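Local atomic coordinates of protein YchN (Escherichia coli, PDB entry 1JX7), a protein that is of unknown function but assembles as a homohexamer, a dimer of trimers, and belongs to the DsrE/DsrF-like family, some of whose members take part in sulfur chemistry. Residues N20-A25 with L37-M42; V75-T80 with L90-G95; V46-R51 with Y59-M64; V5-G10 with V102-W107. All blocks are in the same frame, centred on the assembly; numbering follows the deposited sequence.

Contact 1: N20-A25 with L37-M42; sequences NSLRLA and LRLFLM
Ala-25 on helix 17-31 meets two leucines of strand 36-41 through its single methyl. CB lies 4.1 Å from Leu-37 CD1 and 4.0 Å from Leu-39 CD2, so one branch tip of each leucine reaches it. Leu-37 carries CG anti to its backbone N (chi1 -166°), and with chi2 also extended CD1 runs up beside the helix backbone, 3.4 Å from Ala-25 O. Leu-39 spends both branches on the helix: CD2 goes to Ala-25, while CD1 approaches Leu-22 CD2 at a looser 4.5 Å, one turn earlier. The CB bond of Leu-22 points neither toward the strand nor away from it; the extended chain (chi2 180°) carries CD2 to Leu-39.

Helix and strand run nearly antiparallel, at 171°, and the axes of the two short segments come within 10.8 Å, as expected in the beta-alpha-beta unit formed by strand 3-8, helix 17-31 and strand 36-41. Ile-6 also touches Ala-25 and Leu-39, and Leu-68 of helix 61-70 closes over Leu-22 and Ala-25. No hydrogen bond spans the two segments. Here helix meets strand through buried methyl groups, without directional bonds.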
loop_
_atom_site.group_PDB
_atom_site.type_symbol
_atom_site.label_atom_id
_atom_site.label_comp_id
_atom_site.label_asym_id
_atom_site.label_seq_id
_atom_site.Cartn_x
_atom_site.Cartn_y
_atom_site.Cartn_z
ATOM N N ASN A 20 13.907 0.049 5.425
ATOM C CA ASN A 20 14.068 -0.786 6.607
ATOM C C ASN A 20 14.845 -2.071 6.324
ATOM O O ASN A 20 15.622 -2.524 7.161
ATOM C CB ASN A 20 12.705 -1.130 7.221
ATOM C CG ASN A 20 12.108 0.024 7.996
ATOM O OD1 ASN A 20 12.834 0.867 8.534
ATOM N ND2 ASN A 20 10.782 0.059 8.076
ATOM N N SER A 21 14.631 -2.654 5.149
ATOM C CA SER A 21 15.304 -3.879 4.769
ATOM C C SER A 21 16.797 -3.680 4.786
ATOM O O SER A 21 17.524 -4.495 5.334
ATOM C CB SER A 21 14.892 -4.307 3.371
ATOM O OG SER A 21 13.644 -4.951 3.412
ATOM N N LEU A 22 17.233 -2.583 4.182
ATOM C CA LEU A 22 18.648 -2.236 4.093
ATOM C C LEU A 22 19.244 -1.869 5.448
ATOM O O LEU A 22 20.387 -2.205 5.751
ATOM C CB LEU A 22 18.832 -1.083 3.107
ATOM C CG LEU A 22 18.402 -1.464 1.688
ATOM C CD1 LEU A 22 18.599 -0.290 0.745
ATOM C CD2 LEU A 22 19.216 -2.668 1.230
ATOM N N ARG A 23 18.461 -1.175 6.267
ATOM C CA ARG A 23 18.924 -0.774 7.581
ATOM C C ARG A 23 19.152 -2.028 8.420
ATOM O O ARG A 23 20.126 -2.118 9.142
ATOM C CB ARG A 23 17.893 0.149 8.240
ATOM C CG ARG A 23 18.451 0.922 9.404
ATOM C CD ARG A 23 17.481 1.978 9.900
ATOM N NE ARG A 23 16.242 1.416 10.442
ATOM C CZ ARG A 23 15.269 2.146 10.968
ATOM N NH1 ARG A 23 15.394 3.465 11.028
ATOM N NH2 ARG A 23 14.172 1.570 11.444
ATOM N N LEU A 24 18.253 -3.006 8.295
ATOM C CA LEU A 24 18.352 -4.257 9.038
ATOM C C LEU A 24 19.522 -5.072 8.485
ATOM O O LEU A 24 20.238 -5.739 9.237
ATOM C CB LEU A 24 17.062 -5.066 8.888
ATOM C CG LEU A 24 16.739 -6.115 9.964
ATOM C CD1 LEU A 24 15.560 -6.948 9.503
ATOM C CD2 LEU A 24 17.909 -7.015 10.212
ATOM N N ALA A 25 19.704 -5.012 7.176
ATOM C CA ALA A 25 20.774 -5.736 6.495
ATOM C C ALA A 25 22.162 -5.272 6.949
ATOM O O ALA A 25 23.031 -6.084 7.260
ATOM C CB ALA A 25 20.644 -5.572 4.984
ATOM N N LEU A 37 25.153 -13.077 4.025
ATOM C CA LEU A 37 23.924 -12.344 3.752
ATOM C C LEU A 37 23.740 -12.119 2.267
ATOM O O LEU A 37 24.665 -11.684 1.578
ATOM C CB LEU A 37 23.988 -10.992 4.472
ATOM C CG LEU A 37 22.739 -10.123 4.641
ATOM C CD1 LEU A 37 23.186 -8.760 5.156
ATOM C CD2 LEU A 37 22.006 -9.961 3.318
ATOM N N ARG A 38 22.535 -12.411 1.780
ATOM C CA ARG A 38 22.198 -12.245 0.370
ATOM C C ARG A 38 20.937 -11.395 0.294
ATOM O O ARG A 38 19.985 -11.612 1.056
ATOM C CB ARG A 38 21.942 -13.595 -0.280
ATOM C CG ARG A 38 23.163 -14.478 -0.472
ATOM C CD ARG A 38 22.689 -15.789 -1.047
ATOM N NE ARG A 38 23.683 -16.452 -1.874
ATOM C CZ ARG A 38 24.693 -17.175 -1.404
ATOM N NH1 ARG A 38 24.843 -17.322 -0.097
ATOM N NH2 ARG A 38 25.538 -17.753 -2.244
ATOM N N LEU A 39 20.933 -10.445 -0.637
ATOM C CA LEU A 39 19.816 -9.524 -0.837
ATOM C C LEU A 39 19.207 -9.656 -2.216
ATOM O O LEU A 39 19.890 -9.497 -3.220
ATOM C CB LEU A 39 20.301 -8.078 -0.666
ATOM C CG LEU A 39 19.693 -7.145 0.391
ATOM C CD1 LEU A 39 18.226 -6.877 0.062
ATOM C CD2 LEU A 39 19.855 -7.767 1.778
ATOM N N PHE A 40 17.917 -9.932 -2.267
ATOM C CA PHE A 40 17.244 -10.044 -3.543
ATOM C C PHE A 40 16.221 -8.926 -3.603
ATOM O O PHE A 40 15.584 -8.631 -2.596
ATOM C CB PHE A 40 16.554 -11.407 -3.663
ATOM C CG PHE A 40 16.125 -11.733 -5.066
ATOM C CD1 PHE A 40 14.892 -11.298 -5.549
ATOM C CD2 PHE A 40 16.986 -12.407 -5.922
ATOM C CE1 PHE A 40 14.524 -11.525 -6.869
ATOM C CE2 PHE A 40 16.626 -12.644 -7.242
ATOM C CZ PHE A 40 15.393 -12.203 -7.722
ATOM N N LEU A 41 16.071 -8.295 -4.758
ATOM C CA LEU A 41 15.087 -7.226 -4.894
ATOM C C LEU A 41 14.144 -7.536 -6.046
ATOM O O LEU A 41 14.579 -7.665 -7.191
ATOM C CB LEU A 41 15.775 -5.883 -5.151
ATOM C CG LEU A 41 16.854 -5.451 -4.152
ATOM C CD1 LEU A 41 17.315 -4.031 -4.477
ATOM C CD2 LEU A 41 16.311 -5.547 -2.735
HETATM N N MSE A 42 12.851 -7.653 -5.731
HETATM C CA MSE A 42 11.829 -7.946 -6.733
HETATM C C MSE A 42 11.024 -6.700 -7.079
HETATM O O MSE A 42 11.211 -5.639 -6.498
HETATM C CB MSE A 42 10.871 -9.037 -6.228
HETATM C CG MSE A 42 11.515 -10.395 -5.999
HETATM SE SE MSE A 42 10.326 -11.685 -5.665
HETATM C CE MSE A 42 9.609 -11.093 -4.142
#

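Contact 2: V75-T80 with L90-G95; sequences VKLCKT and LPLIDG
Leu-77 and Leu-92 both place CG anti to the carbonyl carbon, at chi1 -51° and -69°, which points both side chains at each other between strand 75-78 and the loop leading to strand 96-99. Their second torsions differ: the Leu-77 chain is extended, whereas Leu-92 is bent at chi2 (-47°). The side chains slide past each other in opposite directions and touch near their ends. Leu-77 CD1 stands 3.6 Å from Leu-92 CD1 and 4.1 Å from Leu-92 CG, which makes this one branch of Leu-77 the bridge between leucines whose CA atoms are 9.8 Å apart.

At the other end of the contact the backbones come closer. Val-75 and Gly-95 have their CA atoms 6.7 Å apart, and Val-75 O lies 3.9 Å from Gly-95 O, just where the loop enters strand 96-99. That strand is the neighbour of 75-78 in the parallel sheet and forms backbone bonds to Val-75 and Leu-77 through Glu-97 and Gly-99. The loop thus folds back over the face of the strand beside which it is about to pair. Next in the chain after Leu-77, Cys-78 is at the N-cap position of helix 79-84; with Cys-81 it fits a CxxC pattern at a helix start, of unconfirmed role.

Leu-41 and Val-96 pack on Leu-77 as well. Between the two segments there is no hydrogen bond. Side chain to side chain, the contact is hydrocarbon only, in Leu-77 and Leu-92; the loop gains a directional anchor from the backbone bond between Ile-93 and Gly-49, and its leucine packs on Leu-77.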
loop_
_atom_site.group_PDB
_atom_site.type_symbol
_atom_site.label_atom_id
_atom_site.label_comp_id
_atom_site.label_asym_id
_atom_site.label_seq_id
_atom_site.Cartn_x
_atom_site.Cartn_y
_atom_site.Cartn_z
ATOM N N VAL A 75 23.868 -8.581 -4.007
ATOM C CA VAL A 75 22.624 -7.848 -4.197
ATOM C C VAL A 75 22.132 -8.130 -5.608
ATOM O O VAL A 75 22.715 -7.662 -6.583
ATOM C CB VAL A 75 22.867 -6.321 -4.027
ATOM C CG1 VAL A 75 21.656 -5.530 -4.507
ATOM C CG2 VAL A 75 23.174 -6.011 -2.564
ATOM N N LYS A 76 21.055 -8.902 -5.713
ATOM C CA LYS A 76 20.514 -9.247 -7.024
ATOM C C LYS A 76 19.188 -8.580 -7.365
ATOM O O LYS A 76 18.275 -8.510 -6.525
ATOM C CB LYS A 76 20.365 -10.775 -7.126
ATOM C CG LYS A 76 21.687 -11.527 -7.252
ATOM C CD LYS A 76 22.360 -11.188 -8.574
ATOM C CE LYS A 76 23.599 -12.028 -8.818
ATOM N NZ LYS A 76 24.169 -11.792 -10.190
ATOM N N LEU A 77 19.084 -8.080 -8.583
ATOM C CA LEU A 77 17.861 -7.441 -9.060
ATOM C C LEU A 77 17.181 -8.452 -9.992
ATOM O O LEU A 77 17.832 -9.033 -10.858
ATOM C CB LEU A 77 18.175 -6.163 -9.838
ATOM C CG LEU A 77 19.087 -5.104 -9.224
ATOM C CD1 LEU A 77 19.144 -3.908 -10.155
ATOM C CD2 LEU A 77 18.580 -4.668 -7.872
ATOM N N CYS A 78 15.873 -8.659 -9.814
ATOM C CA CYS A 78 15.135 -9.614 -10.634
ATOM C C CYS A 78 15.081 -9.228 -12.103
ATOM O O CYS A 78 14.638 -8.134 -12.464
ATOM C CB CYS A 78 13.717 -9.785 -10.097
ATOM S SG CYS A 78 12.868 -11.219 -10.785
ATOM N N LYS A 79 15.521 -10.157 -12.951
ATOM C CA LYS A 79 15.565 -9.980 -14.398
ATOM C C LYS A 79 14.242 -9.509 -15.033
ATOM O O LYS A 79 14.196 -8.487 -15.713
ATOM C CB LYS A 79 16.001 -11.296 -15.027
ATOM C CG LYS A 79 16.143 -11.266 -16.522
ATOM C CD LYS A 79 17.284 -10.379 -16.940
ATOM C CE LYS A 79 17.721 -10.763 -18.330
ATOM N NZ LYS A 79 17.908 -12.240 -18.348
ATOM N N THR A 80 13.168 -10.264 -14.811
ATOM C CA THR A 80 11.893 -9.888 -15.404
ATOM C C THR A 80 11.446 -8.510 -14.944
ATOM O O THR A 80 10.873 -7.754 -15.723
ATOM C CB THR A 80 10.784 -10.915 -15.072
ATOM O OG1 THR A 80 10.824 -11.250 -13.685
ATOM C CG2 THR A 80 10.971 -12.164 -15.911
ATOM N N LEU A 90 20.621 -0.062 -17.895
ATOM C CA LEU A 90 21.122 1.143 -17.275
ATOM C C LEU A 90 22.303 0.830 -16.369
ATOM O O LEU A 90 22.562 -0.331 -16.047
ATOM C CB LEU A 90 20.020 1.835 -16.467
ATOM C CG LEU A 90 18.843 2.328 -17.306
ATOM C CD1 LEU A 90 17.993 3.264 -16.469
ATOM C CD2 LEU A 90 19.347 3.059 -18.539
ATOM N N PRO A 91 23.065 1.875 -15.971
ATOM C CA PRO A 91 24.225 1.697 -15.093
ATOM C C PRO A 91 23.747 1.423 -13.672
ATOM O O PRO A 91 23.042 2.241 -13.077
ATOM C CB PRO A 91 24.947 3.042 -15.207
ATOM C CG PRO A 91 24.516 3.561 -16.565
ATOM C CD PRO A 91 23.054 3.227 -16.556
ATOM N N LEU A 92 24.110 0.270 -13.128
ATOM C CA LEU A 92 23.711 -0.072 -11.777
ATOM C C LEU A 92 24.833 0.250 -10.821
ATOM O O LEU A 92 25.982 0.343 -11.219
ATOM C CB LEU A 92 23.386 -1.572 -11.650
ATOM C CG LEU A 92 22.160 -2.211 -12.315
ATOM C CD1 LEU A 92 20.929 -1.359 -12.048
ATOM C CD2 LEU A 92 22.394 -2.348 -13.796
ATOM N N ILE A 93 24.475 0.430 -9.556
ATOM C CA ILE A 93 25.447 0.704 -8.495
ATOM C C ILE A 93 26.379 -0.501 -8.540
ATOM O O ILE A 93 25.961 -1.596 -8.911
ATOM C CB ILE A 93 24.740 0.776 -7.127
ATOM C CG1 ILE A 93 23.628 1.830 -7.181
ATOM C CG2 ILE A 93 25.740 1.097 -6.039
ATOM C CD1 ILE A 93 22.816 1.943 -5.902
ATOM N N ASP A 94 27.635 -0.297 -8.170
ATOM C CA ASP A 94 28.624 -1.369 -8.211
ATOM C C ASP A 94 28.152 -2.806 -8.016
ATOM O O ASP A 94 27.601 -3.414 -8.933
ATOM C CB ASP A 94 29.760 -1.071 -7.232
ATOM C CG ASP A 94 30.657 0.051 -7.720
ATOM O OD1 ASP A 94 31.004 0.051 -8.921
ATOM O OD2 ASP A 94 31.024 0.928 -6.904
ATOM N N GLY A 95 28.378 -3.359 -6.831
ATOM C CA GLY A 95 27.998 -4.739 -6.581
ATOM C C GLY A 95 26.610 -5.187 -6.999
ATOM O O GLY A 95 26.338 -6.380 -7.052
#

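Contact 3: V46-R51 with Y59-M64; sequences VTAGLR and YNIQQM
Ala-48 with Ile-61, and Leu-50 and Arg-51 with Gln-62, make a mixed contact between the loop after strand 36-41 and the first turn of helix 61-70: one methyl pair, and a glutamine lying along the loop backbone. Ala-48 supplies a single methyl, whose CB lies 3.9 Å from Ile-61 CG2. Ile-61 holds that branch anti to its own backbone N, with CG1 turned beside the N (chi1 -74°), so the shorter arm faces the loop. Around this pair the core is completed by helix 17-31, where Leu-18 touches Ala-48 and Leu-22 touches Ile-61.

Gln-62 works differently. Its chain starts off across the contact and bends at chi2, which brings the aliphatic part alongside the loop: CG is 3.9 Å from Leu-50 O, and the amide end lies against the backbone of Arg-51. No hydrogen bond is made across the contact. Ile-93, from the loop before strand 96-99, packs on the same side chain.

The connection is the strand-to-helix link of an alpha/beta fold built on a parallel sheet. Its loop side winds as a 3-10 turn through residues 46-49, with Gly-49 N bonded to Val-46 O (3.3 Å) and Leu-50 N to Thr-47 O (3.0 Å). On the helix side Asn-60 sits at the N-cap, and its backbone O accepts Met-64 N at 3.3 Å.

Two carbonyls of the loop, Ala-48 O and Leu-50 O, accept bonds from Gln-53 NE2, while Arg-51 NH1 donates a hydrogen bond to Leu-92 O. Farther along the loop surface, Thr-47 meets Thr-47 of a neighbouring subunit, and Leu-50 packs on Ile-87 of that same subunit.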
loop_
_atom_site.group_PDB
_atom_site.type_symbol
_atom_site.label_atom_id
_atom_site.label_comp_id
_atom_site.label_asym_id
_atom_site.label_seq_id
_atom_site.Cartn_x
_atom_site.Cartn_y
_atom_site.Cartn_z
ATOM N N VAL A 46 13.495 -2.760 -7.396
ATOM C CA VAL A 46 14.508 -2.915 -8.418
ATOM C C VAL A 46 15.105 -1.627 -8.963
ATOM O O VAL A 46 16.245 -1.613 -9.428
ATOM C CB VAL A 46 13.939 -3.777 -9.576
ATOM C CG1 VAL A 46 14.694 -3.523 -10.851
ATOM C CG2 VAL A 46 14.040 -5.249 -9.194
ATOM N N THR A 47 14.334 -0.533 -8.917
ATOM C CA THR A 47 14.837 0.744 -9.409
ATOM C C THR A 47 15.882 1.273 -8.434
ATOM O O THR A 47 16.674 2.154 -8.785
ATOM C CB THR A 47 13.678 1.786 -9.589
ATOM O OG1 THR A 47 13.049 2.052 -8.331
ATOM C CG2 THR A 47 12.630 1.269 -10.543
ATOM N N ALA A 48 15.892 0.707 -7.226
ATOM C CA ALA A 48 16.852 1.077 -6.182
ATOM C C ALA A 48 18.305 0.830 -6.614
ATOM O O ALA A 48 19.258 1.319 -5.993
ATOM C CB ALA A 48 16.556 0.289 -4.931
ATOM N N GLY A 49 18.470 0.058 -7.687
ATOM C CA GLY A 49 19.802 -0.235 -8.159
ATOM C C GLY A 49 20.391 0.817 -9.088
ATOM O O GLY A 49 21.552 0.699 -9.490
ATOM N N LEU A 50 19.622 1.843 -9.434
ATOM C CA LEU A 50 20.158 2.859 -10.330
ATOM C C LEU A 50 21.234 3.671 -9.661
ATOM O O LEU A 50 21.230 3.851 -8.447
ATOM C CB LEU A 50 19.055 3.783 -10.834
ATOM C CG LEU A 50 18.088 3.127 -11.815
ATOM C CD1 LEU A 50 17.039 4.135 -12.225
ATOM C CD2 LEU A 50 18.840 2.601 -13.017
ATOM N N ARG A 51 22.159 4.162 -10.477
ATOM C CA ARG A 51 23.272 4.958 -9.971
ATOM C C ARG A 51 22.897 6.436 -10.049
ATOM O O ARG A 51 21.963 6.809 -10.765
ATOM C CB ARG A 51 24.523 4.681 -10.818
ATOM C CG ARG A 51 25.816 5.107 -10.150
ATOM C CD ARG A 51 26.918 5.410 -11.150
ATOM N NE ARG A 51 27.911 4.347 -11.236
ATOM C CZ ARG A 51 27.634 3.098 -11.582
ATOM N NH1 ARG A 51 26.386 2.739 -11.858
ATOM N NH2 ARG A 51 28.614 2.203 -11.659
ATOM N N TYR A 59 17.374 9.823 3.960
ATOM C CA TYR A 59 18.275 8.731 3.649
ATOM C C TYR A 59 18.619 8.581 2.175
ATOM O O TYR A 59 17.933 9.121 1.293
ATOM C CB TYR A 59 17.752 7.402 4.232
ATOM C CG TYR A 59 16.416 6.918 3.712
ATOM C CD1 TYR A 59 16.282 6.425 2.415
ATOM C CD2 TYR A 59 15.285 6.935 4.531
ATOM C CE1 TYR A 59 15.050 5.958 1.951
ATOM C CE2 TYR A 59 14.058 6.474 4.084
ATOM C CZ TYR A 59 13.945 5.990 2.795
ATOM O OH TYR A 59 12.723 5.539 2.362
ATOM N N ASN A 60 19.704 7.866 1.912
ATOM C CA ASN A 60 20.167 7.639 0.560
ATOM C C ASN A 60 20.365 6.147 0.308
ATOM O O ASN A 60 21.383 5.561 0.680
ATOM C CB ASN A 60 21.470 8.384 0.321
ATOM C CG ASN A 60 21.888 8.362 -1.122
ATOM O OD1 ASN A 60 21.496 9.220 -1.907
ATOM N ND2 ASN A 60 22.671 7.356 -1.490
ATOM N N ILE A 61 19.371 5.546 -0.331
ATOM C CA ILE A 61 19.374 4.138 -0.640
ATOM C C ILE A 61 20.608 3.697 -1.408
ATOM O O ILE A 61 21.110 2.572 -1.224
ATOM C CB ILE A 61 18.095 3.811 -1.376
ATOM C CG1 ILE A 61 16.952 3.823 -0.356
ATOM C CG2 ILE A 61 18.197 2.492 -2.099
ATOM C CD1 ILE A 61 15.604 4.095 -0.947
ATOM N N GLN A 62 21.130 4.581 -2.248
ATOM C CA GLN A 62 22.314 4.228 -3.015
ATOM C C GLN A 62 23.457 3.909 -2.070
ATOM O O GLN A 62 24.113 2.882 -2.211
ATOM C CB GLN A 62 22.705 5.383 -3.916
ATOM C CG GLN A 62 23.184 4.928 -5.257
ATOM C CD GLN A 62 24.258 5.811 -5.816
ATOM O OE1 GLN A 62 25.415 5.713 -5.422
ATOM N NE2 GLN A 62 23.884 6.692 -6.735
ATOM N N GLN A 63 23.690 4.791 -1.097
ATOM C CA GLN A 63 24.761 4.624 -0.117
ATOM C C GLN A 63 24.615 3.354 0.712
ATOM O O GLN A 63 25.609 2.683 0.989
ATOM C CB GLN A 63 24.826 5.822 0.834
ATOM C CG GLN A 63 25.773 5.604 2.024
ATOM C CD GLN A 63 25.619 6.657 3.120
ATOM O OE1 GLN A 63 26.114 7.780 3.002
ATOM N NE2 GLN A 63 24.923 6.296 4.190
HETATM N N MSE A 64 23.388 3.039 1.111
HETATM C CA MSE A 64 23.132 1.848 1.908
HETATM C C MSE A 64 23.451 0.574 1.134
HETATM O O MSE A 64 23.809 -0.451 1.714
HETATM C CB MSE A 64 21.675 1.843 2.404
HETATM C CG MSE A 64 21.398 2.915 3.457
HETATM SE SE MSE A 64 19.677 3.066 3.897
HETATM C CE MSE A 64 19.125 3.631 2.449
#

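Contact 4: V5-G10 with V102-W107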
loop_
_atom_site.group_PDB
_atom_site.type_symbol
_atom_site.label_atom_id
_atom_site.label_comp_id
_atom_site.label_asym_id
_atom_site.label_seq_id
_atom_site.Cartn_x
_atom_site.Cartn_y
_atom_site.Cartn_z
ATOM N N VAL A 5 18.742 -14.810 3.761
ATOM C CA VAL A 5 18.331 -14.174 2.525
ATOM C C VAL A 5 17.317 -13.098 2.881
ATOM O O VAL A 5 16.441 -13.300 3.734
ATOM C CB VAL A 5 17.667 -15.175 1.553
ATOM C CG1 VAL A 5 17.141 -14.448 0.331
ATOM C CG2 VAL A 5 18.664 -16.237 1.141
ATOM N N ILE A 6 17.451 -11.938 2.240
ATOM C CA ILE A 6 16.527 -10.837 2.468
ATOM C C ILE A 6 15.896 -10.474 1.136
ATOM O O ILE A 6 16.586 -10.254 0.147
ATOM C CB ILE A 6 17.248 -9.591 3.033
ATOM C CG1 ILE A 6 17.467 -9.756 4.540
ATOM C CG2 ILE A 6 16.434 -8.325 2.726
ATOM C CD1 ILE A 6 17.984 -8.500 5.241
ATOM N N VAL A 7 14.576 -10.424 1.093
ATOM C CA VAL A 7 13.906 -10.058 -0.140
ATOM C C VAL A 7 13.229 -8.708 0.083
ATOM O O VAL A 7 12.945 -8.328 1.218
ATOM C CB VAL A 7 12.866 -11.115 -0.550
ATOM C CG1 VAL A 7 12.562 -10.981 -2.028
ATOM C CG2 VAL A 7 13.398 -12.509 -0.262
ATOM N N ALA A 8 13.005 -7.976 -0.997
ATOM C CA ALA A 8 12.373 -6.672 -0.910
ATOM C C ALA A 8 11.515 -6.394 -2.143
ATOM O O ALA A 8 11.928 -6.658 -3.280
ATOM C CB ALA A 8 13.432 -5.603 -0.749
ATOM N N ASN A 9 10.318 -5.856 -1.902
ATOM C CA ASN A 9 9.358 -5.538 -2.962
ATOM C C ASN A 9 9.154 -4.031 -3.084
ATOM O O ASN A 9 8.769 -3.530 -4.139
ATOM C CB ASN A 9 8.008 -6.195 -2.652
ATOM C CG ASN A 9 8.048 -7.709 -2.745
ATOM O OD1 ASN A 9 9.010 -8.349 -2.316
ATOM N ND2 ASN A 9 6.990 -8.301 -3.291
ATOM N N GLY A 10 9.428 -3.308 -2.002
ATOM C CA GLY A 10 9.213 -1.874 -1.983
ATOM C C GLY A 10 10.013 -0.930 -2.879
ATOM O O GLY A 10 11.219 -1.093 -3.068
ATOM N N VAL A 102 14.689 -17.988 -10.606
ATOM C CA VAL A 102 15.282 -19.308 -10.421
ATOM C C VAL A 102 16.322 -19.249 -9.319
ATOM O O VAL A 102 16.458 -20.186 -8.550
ATOM C CB VAL A 102 15.953 -19.814 -11.740
ATOM C CG1 VAL A 102 16.873 -21.006 -11.451
ATOM C CG2 VAL A 102 14.896 -20.216 -12.738
ATOM N N GLU A 103 17.054 -18.146 -9.255
ATOM C CA GLU A 103 18.087 -17.966 -8.241
ATOM C C GLU A 103 17.456 -17.736 -6.874
ATOM O O GLU A 103 17.856 -18.359 -5.885
ATOM C CB GLU A 103 19.004 -16.798 -8.610
ATOM C CG GLU A 103 20.132 -16.555 -7.621
ATOM C CD GLU A 103 21.099 -15.480 -8.085
ATOM O OE1 GLU A 103 20.634 -14.428 -8.583
ATOM O OE2 GLU A 103 22.327 -15.674 -7.945
ATOM N N LEU A 104 16.465 -16.849 -6.805
ATOM C CA LEU A 104 15.793 -16.573 -5.543
ATOM C C LEU A 104 15.268 -17.910 -5.051
ATOM O O LEU A 104 15.420 -18.260 -3.877
ATOM C CB LEU A 104 14.626 -15.618 -5.739
ATOM C CG LEU A 104 14.219 -14.767 -4.533
ATOM C CD1 LEU A 104 12.778 -14.358 -4.733
ATOM C CD2 LEU A 104 14.365 -15.529 -3.215
ATOM N N ALA A 105 14.642 -18.641 -5.965
ATOM C CA ALA A 105 14.106 -19.964 -5.681
ATOM C C ALA A 105 15.302 -20.881 -5.774
ATOM O O ALA A 105 15.486 -21.575 -6.768
ATOM C CB ALA A 105 13.075 -20.345 -6.721
ATOM N N GLN A 106 16.124 -20.862 -4.731
ATOM C CA GLN A 106 17.342 -21.656 -4.658
ATOM C C GLN A 106 18.026 -21.125 -3.410
ATOM O O GLN A 106 18.387 -21.875 -2.512
ATOM C CB GLN A 106 18.210 -21.405 -5.890
ATOM C CG GLN A 106 19.511 -22.186 -5.913
ATOM C CD GLN A 106 20.438 -21.740 -7.031
ATOM O OE1 GLN A 106 20.096 -21.832 -8.215
ATOM N NE2 GLN A 106 21.621 -21.241 -6.665
ATOM N N TRP A 107 18.197 -19.802 -3.381
ATOM C CA TRP A 107 18.768 -19.136 -2.221
ATOM C C TRP A 107 17.830 -19.475 -1.062
ATOM O O TRP A 107 18.272 -19.732 0.059
ATOM C CB TRP A 107 18.751 -17.631 -2.424
ATOM C CG TRP A 107 19.904 -17.081 -3.188
ATOM C CD1 TRP A 107 20.851 -17.778 -3.873
ATOM C CD2 TRP A 107 20.216 -15.694 -3.357
ATOM N NE1 TRP A 107 21.728 -16.913 -4.477
ATOM C CE2 TRP A 107 21.355 -15.624 -4.186
ATOM C CE3 TRP A 107 19.627 -14.504 -2.922
ATOM C CZ2 TRP A 107 21.936 -14.413 -4.559
ATOM C CZ3 TRP A 107 20.197 -13.290 -3.299
ATOM C CH2 TRP A 107 21.338 -13.261 -4.117
#
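Val-5, the residue most covered in this contact, presses both of its methyls against Trp-107. CG2 lies 3.8 Å from Trp-107 CB and 3.7 Å from Trp-107 O, touching the root of the side chain and the backbone. CG1 reaches the indole instead, at its edge and near its plane, 4.1 Å from CE3. The two side chains cross at about a right angle.

Trp-107 has CG beside its backbone N (chi1 -84°), and this puts the six-membered part of the indole along the sheet. One face takes Glu-103 CG, 3.5 Å above the plane and offset toward the rim; the guanidinium of Arg-38 makes a cation-pi contact on the opposite face. The helical bond from Trp-107 N to Glu-103 O, 2.9 Å long, places Glu-103 one turn earlier, where its CG can lie on the ring face.

Leu-104 carries the second touch. Its extended chain brings CD1 to 4.3 Å from Val-7 CG1, and Phe-40 and Met-42 pack on the same leucine. Leu-24 of a neighbouring subunit packs on it too, so the patch reaches a subunit interface.

Helix 101-107 thereby covers the face of the parallel sheet to which Val-5 points, while Ile-6 turns away to the side of helix 17-31. With no hydrogen bond between the segments, helix and strand are joined by hydrophobic burial: Val-5 covers the apolar edge of an indole that has Glu-103 CG on one face and the Arg-38 guanidinium on the other, and Leu-104 extends the apolar contact to Val-7.

How the contacts relate
From the N terminus, strand 3-8 opens contact 4, the widest loop, which closes only when helix 101-107 returns to it. The other three lie within that span, one after another and without crossing: contact 1 closes helix 17-31 onto strand 36-41, contact 3 spans the loop into helix 61-70, and contact 2 folds residues 90-95 back on strand 75-78. Backbone bonds between neighbouring strands join contact 1 to contacts 4 and 2, while residues 49-51 bond to 92-93 and tie contact 3 to contact 2. Leu-22 packs on Ile-61, linking contacts 1 and 3. Contacts 3 and 4 do not touch, their centres being about 18 Å apart.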